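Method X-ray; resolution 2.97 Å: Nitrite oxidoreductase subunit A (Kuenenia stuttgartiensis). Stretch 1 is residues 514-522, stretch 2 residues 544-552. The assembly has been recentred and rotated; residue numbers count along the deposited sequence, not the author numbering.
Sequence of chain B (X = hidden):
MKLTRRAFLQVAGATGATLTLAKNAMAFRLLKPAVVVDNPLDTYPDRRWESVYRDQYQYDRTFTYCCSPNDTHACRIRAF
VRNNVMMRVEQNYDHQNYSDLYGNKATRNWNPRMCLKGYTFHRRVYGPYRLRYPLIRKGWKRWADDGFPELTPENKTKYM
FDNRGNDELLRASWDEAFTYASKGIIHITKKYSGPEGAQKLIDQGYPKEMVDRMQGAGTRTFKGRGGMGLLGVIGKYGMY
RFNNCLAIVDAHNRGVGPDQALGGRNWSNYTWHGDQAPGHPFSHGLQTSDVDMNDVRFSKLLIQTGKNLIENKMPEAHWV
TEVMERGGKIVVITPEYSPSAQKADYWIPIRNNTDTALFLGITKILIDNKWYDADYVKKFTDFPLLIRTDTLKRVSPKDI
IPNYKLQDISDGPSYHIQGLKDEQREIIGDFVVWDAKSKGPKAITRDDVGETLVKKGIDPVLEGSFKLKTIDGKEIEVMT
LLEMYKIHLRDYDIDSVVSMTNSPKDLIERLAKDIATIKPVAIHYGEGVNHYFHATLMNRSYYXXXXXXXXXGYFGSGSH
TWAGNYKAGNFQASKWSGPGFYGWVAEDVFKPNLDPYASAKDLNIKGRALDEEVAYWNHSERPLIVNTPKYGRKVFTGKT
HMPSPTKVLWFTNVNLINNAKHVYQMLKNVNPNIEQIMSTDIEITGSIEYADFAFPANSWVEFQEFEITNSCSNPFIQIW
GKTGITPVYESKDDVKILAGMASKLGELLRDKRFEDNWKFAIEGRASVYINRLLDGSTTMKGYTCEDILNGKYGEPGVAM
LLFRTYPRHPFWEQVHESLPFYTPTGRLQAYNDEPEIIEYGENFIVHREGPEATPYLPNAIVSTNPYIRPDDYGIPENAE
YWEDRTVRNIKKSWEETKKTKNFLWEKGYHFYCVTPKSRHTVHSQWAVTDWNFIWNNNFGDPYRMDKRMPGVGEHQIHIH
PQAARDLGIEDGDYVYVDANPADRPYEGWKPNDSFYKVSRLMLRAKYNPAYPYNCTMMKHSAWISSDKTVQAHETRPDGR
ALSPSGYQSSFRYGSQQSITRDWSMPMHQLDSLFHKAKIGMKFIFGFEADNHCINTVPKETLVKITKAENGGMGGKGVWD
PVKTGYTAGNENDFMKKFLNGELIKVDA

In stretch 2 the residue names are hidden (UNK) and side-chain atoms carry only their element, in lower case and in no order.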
ATOM      1  N   ASP B 514      14.245 -12.722  27.827  1.00 59.35           N
ATOM      2  CA  ASP B 514      12.853 -12.291  27.716  1.00 57.32           C
ATOM      3  C   ASP B 514      11.923 -13.465  27.444  1.00 55.75           C
ATOM      4  O   ASP B 514      10.831 -13.547  28.021  1.00 46.93           O
ATOM      5  CB  ASP B 514      12.706 -11.222  26.631  1.00 52.92           C
ATOM      6  CG  ASP B 514      13.127  -9.843  27.108  1.00 51.13           C
ATOM      7  OD1 ASP B 514      13.005  -9.569  28.322  1.00 51.20           O
ATOM      8  OD2 ASP B 514      13.576  -9.032  26.269  1.00 49.81           O
ATOM      9  N   ILE B 515      12.336 -14.385  26.568  1.00 54.68           N
ATOM     10  CA  ILE B 515      11.526 -15.568  26.286  1.00 57.28           C
ATOM     11  C   ILE B 515      11.306 -16.379  27.559  1.00 53.97           C
ATOM     12  O   ILE B 515      10.229 -16.951  27.772  1.00 46.96           O
ATOM     13  CB  ILE B 515      12.189 -16.408  25.177  1.00 48.33           C
ATOM     14  CG1 ILE B 515      12.228 -15.623  23.865  1.00 43.00           C
ATOM     15  CG2 ILE B 515      11.458 -17.727  24.986  1.00 42.38           C
ATOM     16  CD1 ILE B 515      13.117 -16.250  22.814  1.00 38.23           C
ATOM     17  N   ALA B 516      12.316 -16.427  28.432  1.00 51.27           N
ATOM     18  CA  ALA B 516      12.253 -17.248  29.636  1.00 50.68           C
ATOM     19  C   ALA B 516      11.522 -16.584  30.802  1.00 57.62           C
ATOM     20  O   ALA B 516      11.045 -17.299  31.691  1.00 65.23           O
ATOM     21  CB  ALA B 516      13.664 -17.640  30.076  1.00 52.64           C
ATOM     22  N   THR B 517      11.422 -15.251  30.840  1.00 57.42           N
ATOM     23  CA  THR B 517      10.761 -14.552  31.946  1.00 55.67           C
ATOM     24  C   THR B 517       9.336 -14.099  31.626  1.00 55.22           C
ATOM     25  O   THR B 517       8.631 -13.637  32.531  1.00 51.72           O
ATOM     26  CB  THR B 517      11.585 -13.345  32.441  1.00 54.10           C
ATOM     27  OG1 THR B 517      11.228 -12.171  31.694  1.00 66.56           O
ATOM     28  CG2 THR B 517      13.077 -13.605  32.450  1.00 49.06           C
ATOM     29  N   ILE B 518       8.916 -14.128  30.360  1.00 51.57           N
ATOM     30  CA  ILE B 518       7.600 -13.626  29.963  1.00 52.46           C
ATOM     31  C   ILE B 518       6.707 -14.752  29.437  1.00 57.65           C
ATOM     32  O   ILE B 518       7.171 -15.684  28.767  1.00 59.27           O
ATOM     33  CB  ILE B 518       7.720 -12.515  28.902  1.00 49.86           C
ATOM     34  CG1 ILE B 518       8.722 -11.463  29.384  1.00 49.32           C
ATOM     35  CG2 ILE B 518       6.370 -11.877  28.639  1.00 44.27           C
ATOM     36  CD1 ILE B 518       8.639 -10.130  28.682  1.00 39.39           C
ATOM     37  N   LYS B 519       5.415 -14.681  29.793  1.00 50.31           N
ATOM     38  CA  LYS B 519       4.325 -15.484  29.235  1.00 44.22           C
ATOM     39  C   LYS B 519       3.172 -14.535  28.908  1.00 47.81           C
ATOM     40  O   LYS B 519       2.892 -13.631  29.708  1.00 52.09           O
ATOM     41  CB  LYS B 519       3.874 -16.552  30.240  0.73 48.11           C
ATOM     42  CG  LYS B 519       4.723 -17.824  30.214  1.00 47.00           C
ATOM     43  CD  LYS B 519       3.895 -19.070  30.502  1.00 40.70           C
ATOM     44  CE  LYS B 519       4.764 -20.320  30.542  0.93 44.30           C
ATOM     45  NZ  LYS B 519       3.925 -21.546  30.450  0.91 41.20           N
ATOM     46  N   PRO B 520       2.472 -14.700  27.766  1.00 45.55           N
ATOM     47  CA  PRO B 520       2.737 -15.492  26.566  1.00 46.11           C
ATOM     48  C   PRO B 520       3.791 -14.891  25.668  1.00 44.93           C
ATOM     49  O   PRO B 520       3.918 -13.667  25.552  1.00 42.70           O
ATOM     50  CB  PRO B 520       1.383 -15.469  25.844  1.00 39.41           C
ATOM     51  CG  PRO B 520       0.377 -15.112  26.894  1.00 38.74           C
ATOM     52  CD  PRO B 520       1.132 -14.099  27.689  1.00 41.72           C
ATOM     53  N   VAL B 521       4.586 -15.768  25.070  1.00 40.76           N
ATOM     54  CA  VAL B 521       5.606 -15.399  24.098  1.00 38.68           C
ATOM     55  C   VAL B 521       5.136 -15.923  22.748  1.00 42.52           C
ATOM     56  O   VAL B 521       4.689 -17.076  22.650  1.00 46.12           O
ATOM     57  CB  VAL B 521       6.982 -15.978  24.473  1.00 38.27           C
ATOM     58  CG1 VAL B 521       7.941 -15.939  23.283  1.00 40.19           C
ATOM     59  CG2 VAL B 521       7.563 -15.243  25.668  1.00 44.49           C
ATOM     60  N   ALA B 522       5.224 -15.084  21.720  1.00 41.49           N
ATOM     61  CA  ALA B 522       4.826 -15.486  20.380  1.00 41.12           C
ATOM     62  C   ALA B 522       5.899 -15.077  19.386  1.00 41.49           C
ATOM     63  O   ALA B 522       6.401 -13.948  19.425  1.00 39.62           O
ATOM     64  CB  ALA B 522       3.486 -14.857  19.980  1.00 41.38           C
ATOM     65  N   UNK B 544      11.766 -24.148  18.649  1.00 42.74           N
ATOM     66  CA  UNK B 544      12.635 -24.585  19.741  1.00 37.95           C
ATOM     67  C   UNK B 544      12.507 -23.724  20.991  1.00 38.32           C
ATOM     68  O   UNK B 544      12.283 -24.289  22.077  1.00 43.73           O
ATOM     69  c   UNK B 544      15.827 -25.620  17.746  1.00 45.70           C
ATOM     70  c   UNK B 544      14.434 -25.806  18.312  1.00 45.80           C
ATOM     71  c   UNK B 544      14.085 -24.651  19.248  1.00 35.15           C
ATOM     72  c   UNK B 544      14.325 -27.132  19.042  1.00 44.61           C
ATOM     73  N   UNK B 545      12.631 -22.392  20.938  1.00 43.27           N
ATOM     74  CA  UNK B 545      12.483 -21.612  22.178  1.00 44.05           C
ATOM     75  C   UNK B 545      11.066 -21.615  22.719  1.00 43.56           C
ATOM     76  O   UNK B 545      10.881 -21.397  23.922  1.00 42.11           O
ATOM     77  c   UNK B 545      12.902 -21.515  19.781  1.00 47.47           C
ATOM     78  c   UNK B 545      12.638 -20.137  20.317  1.00 39.59           C
ATOM     79  c   UNK B 545      12.921 -20.202  21.766  1.00 39.48           C
ATOM     80  N   UNK B 546      10.065 -21.869  21.875  1.00 43.15           N
ATOM     81  CA  UNK B 546       8.676 -21.836  22.317  1.00 43.60           C
ATOM     82  C   UNK B 546       8.172 -23.204  22.770  1.00 47.37           C
ATOM     83  O   UNK B 546       7.202 -23.271  23.539  1.00 47.53           O
ATOM     84  c   UNK B 546       6.517 -20.678  21.767  1.00 46.49           C
ATOM     85  c   UNK B 546       7.785 -21.264  21.198  1.00 51.20           C
ATOM     86  c   UNK B 546       7.458 -22.320  20.159  1.00 50.07           C
ATOM     87  N   UNK B 547       8.806 -24.295  22.327  1.00 51.86           N
ATOM     88  CA  UNK B 547       8.460 -25.614  22.849  1.00 45.67           C
ATOM     89  C   UNK B 547       8.910 -25.764  24.295  1.00 43.78           C
ATOM     90  O   UNK B 547       8.228 -26.401  25.104  1.00 40.62           O
ATOM     91  c   UNK B 547      10.749 -27.770  19.315  1.00 38.48           C
ATOM     92  s   UNK B 547       9.138 -28.367  19.810  1.00 68.15           S
ATOM     93  c   UNK B 547       9.095 -26.709  21.992  1.00 45.87           C
ATOM     94  c   UNK B 547       8.466 -26.909  20.630  1.00 57.09           C
ATOM     95  N   UNK B 548      10.062 -25.186  24.630  1.00 46.17           N
ATOM     96  CA  UNK B 548      10.645 -25.353  25.953  1.00 49.48           C
ATOM     97  C   UNK B 548       9.989 -24.457  26.995  1.00 51.08           C
ATOM     98  O   UNK B 548       9.967 -24.807  28.180  1.00 56.06           O
ATOM     99  c   UNK B 548      12.896 -26.036  24.948  1.00 41.69           C
ATOM    100  c   UNK B 548      14.348 -25.614  24.777  1.00 42.01           C
ATOM    101  c   UNK B 548      12.804 -27.465  25.456  1.00 33.12           C
ATOM    102  c   UNK B 548      12.148 -25.090  25.888  1.00 48.27           C
ATOM    103  N   UNK B 549       9.444 -23.316  26.583  1.00 46.48           N
ATOM    104  CA  UNK B 549       8.887 -22.347  27.515  1.00 43.45           C
ATOM    105  C   UNK B 549       7.390 -22.510  27.735  1.00 45.76           C
ATOM    106  O   UNK B 549       6.810 -21.754  28.521  1.00 45.71           O
ATOM    107  c   UNK B 549       9.169 -20.930  27.017  1.00 49.61           C
ATOM    108  o   UNK B 549       8.722 -20.806  25.660  1.00 53.59           O
ATOM    109  c   UNK B 549      10.654 -20.620  27.090  1.00 48.53           C
ATOM    110  N   UNK B 550       6.756 -23.477  27.081  1.00 43.30           N
ATOM    111  CA  UNK B 550       5.333 -23.703  27.256  1.00 41.05           C
ATOM    112  C   UNK B 550       4.439 -22.624  26.682  1.00 49.16           C
ATOM    113  O   UNK B 550       3.487 -22.185  27.337  1.00 47.41           O
ATOM    114  N   UNK B 551       4.730 -22.183  25.462  1.00 54.10           N
ATOM    115  CA  UNK B 551       3.988 -21.105  24.821  1.00 50.82           C
ATOM    116  C   UNK B 551       3.379 -21.541  23.491  1.00 46.71           C
ATOM    117  O   UNK B 551       3.381 -20.789  22.516  1.00 47.97           O
ATOM    118  n   UNK B 551       4.429 -19.148  26.905  1.00 41.39           N
ATOM    119  c   UNK B 551       4.872 -19.874  24.643  1.00 42.28           C
ATOM    120  c   UNK B 551       5.350 -19.310  25.964  1.00 43.97           C
ATOM    121  o   UNK B 551       6.535 -19.018  26.136  1.00 51.75           O
ATOM    122  N   UNK B 552       2.890 -22.775  23.410  1.00 42.41           N
ATOM    123  CA  UNK B 552       2.152 -23.240  22.241  1.00 43.14           C
ATOM    124  C   UNK B 552       0.794 -23.751  22.703  1.00 42.31           C
ATOM    125  O   UNK B 552       0.716 -24.575  23.620  1.00 46.24           O
ATOM    126  c   UNK B 552       2.024 -24.960  20.403  1.00 47.98           C
ATOM    127  c   UNK B 552       2.914 -24.335  21.470  1.00 43.88           C
ATOM    128  c   UNK B 552       4.173 -23.762  20.846  1.00 39.20           C
TER

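Position 544 carries four carbons, forked at the second, and lies out of reach of stretch 1; a fork one carbon beyond CB identifies Leu-544. At position 545 three carbons close a ring onto the backbone N. The CA-to-CB bond points toward stretch 1, and CB lies 4.1 Å from CD1 of Ile-515, an apolar contact between two buried side chains. Only proline closes such a ring, so this is Pro-545.

Position 546 has three carbons, one carrying the other two, so the branch is at CB. It touches stretch 1 lightly, with one of its outer carbons 4.1 Å from the O of Val-521; the residue is Val-546. Position 547 shows an unbranched chain of two carbons, a sulfur and a terminal carbon, and makes no contact with stretch 1. This thioether is Met-547. Position 548 repeats the four-carbon fork of 544 and likewise stays clear of stretch 1; it is Leu-548.

At position 549 a single carbon carries one oxygen and one carbon, and the branch carbon meets CG2 of Ile-515 at 3.7 Å. A beta-branched alcohol is Thr-549. Its methyl serves the apolar contact, while its OG1 lies 2.8 Å from the O of Pro-545 and 2.9 Å from the side-chain oxygen of position 551. Either could accept its one proton.

Position 550 has no side-chain atoms and a positive phi of 69°, a conformation that favours glycine. An ideal CB here would sit 3.1 Å from NZ of Lys-519, a tight fit. The backbone O of this position accepts a hydrogen bond from NZ of Lys-519 at 3.2 Å. The residue is Gly-550.

Position 551 has two carbons, the second carrying one oxygen and one nitrogen. Its CB is 3.4 Å from the O of Val-521, its side-chain oxygen 3.5 Å from CB of Val-521, and its amide nitrogen 3.6 Å from CG of Lys-519. This short amide is Asn-551. Position 552 has three carbons branched at CB; its CA-to-CB bond points away from stretch 1, and it makes no contact; this is Val-552.

The contact buries 377 Å² in total and combines an apolar contact around Ile-515 with a more polar one around Lys-519 and Asn-551. Ile-515, on the helix of stretch 1, packs against Pro-545 and the methyl of Thr-549. Farther along, Asn-551 has more of its surface covered by stretch 1 than any other residue of its stretch, 78 Å², lying by van der Waals contact against Lys-519, Pro-520 and Val-521 without a hydrogen bond to them. The extended Lys-519 side chain reaches the turn after the helix, where its amine makes the sole hydrogen bond between the stretches, to a backbone carbonyl.

Stretch 2 (544-552) LPVMLTGNV
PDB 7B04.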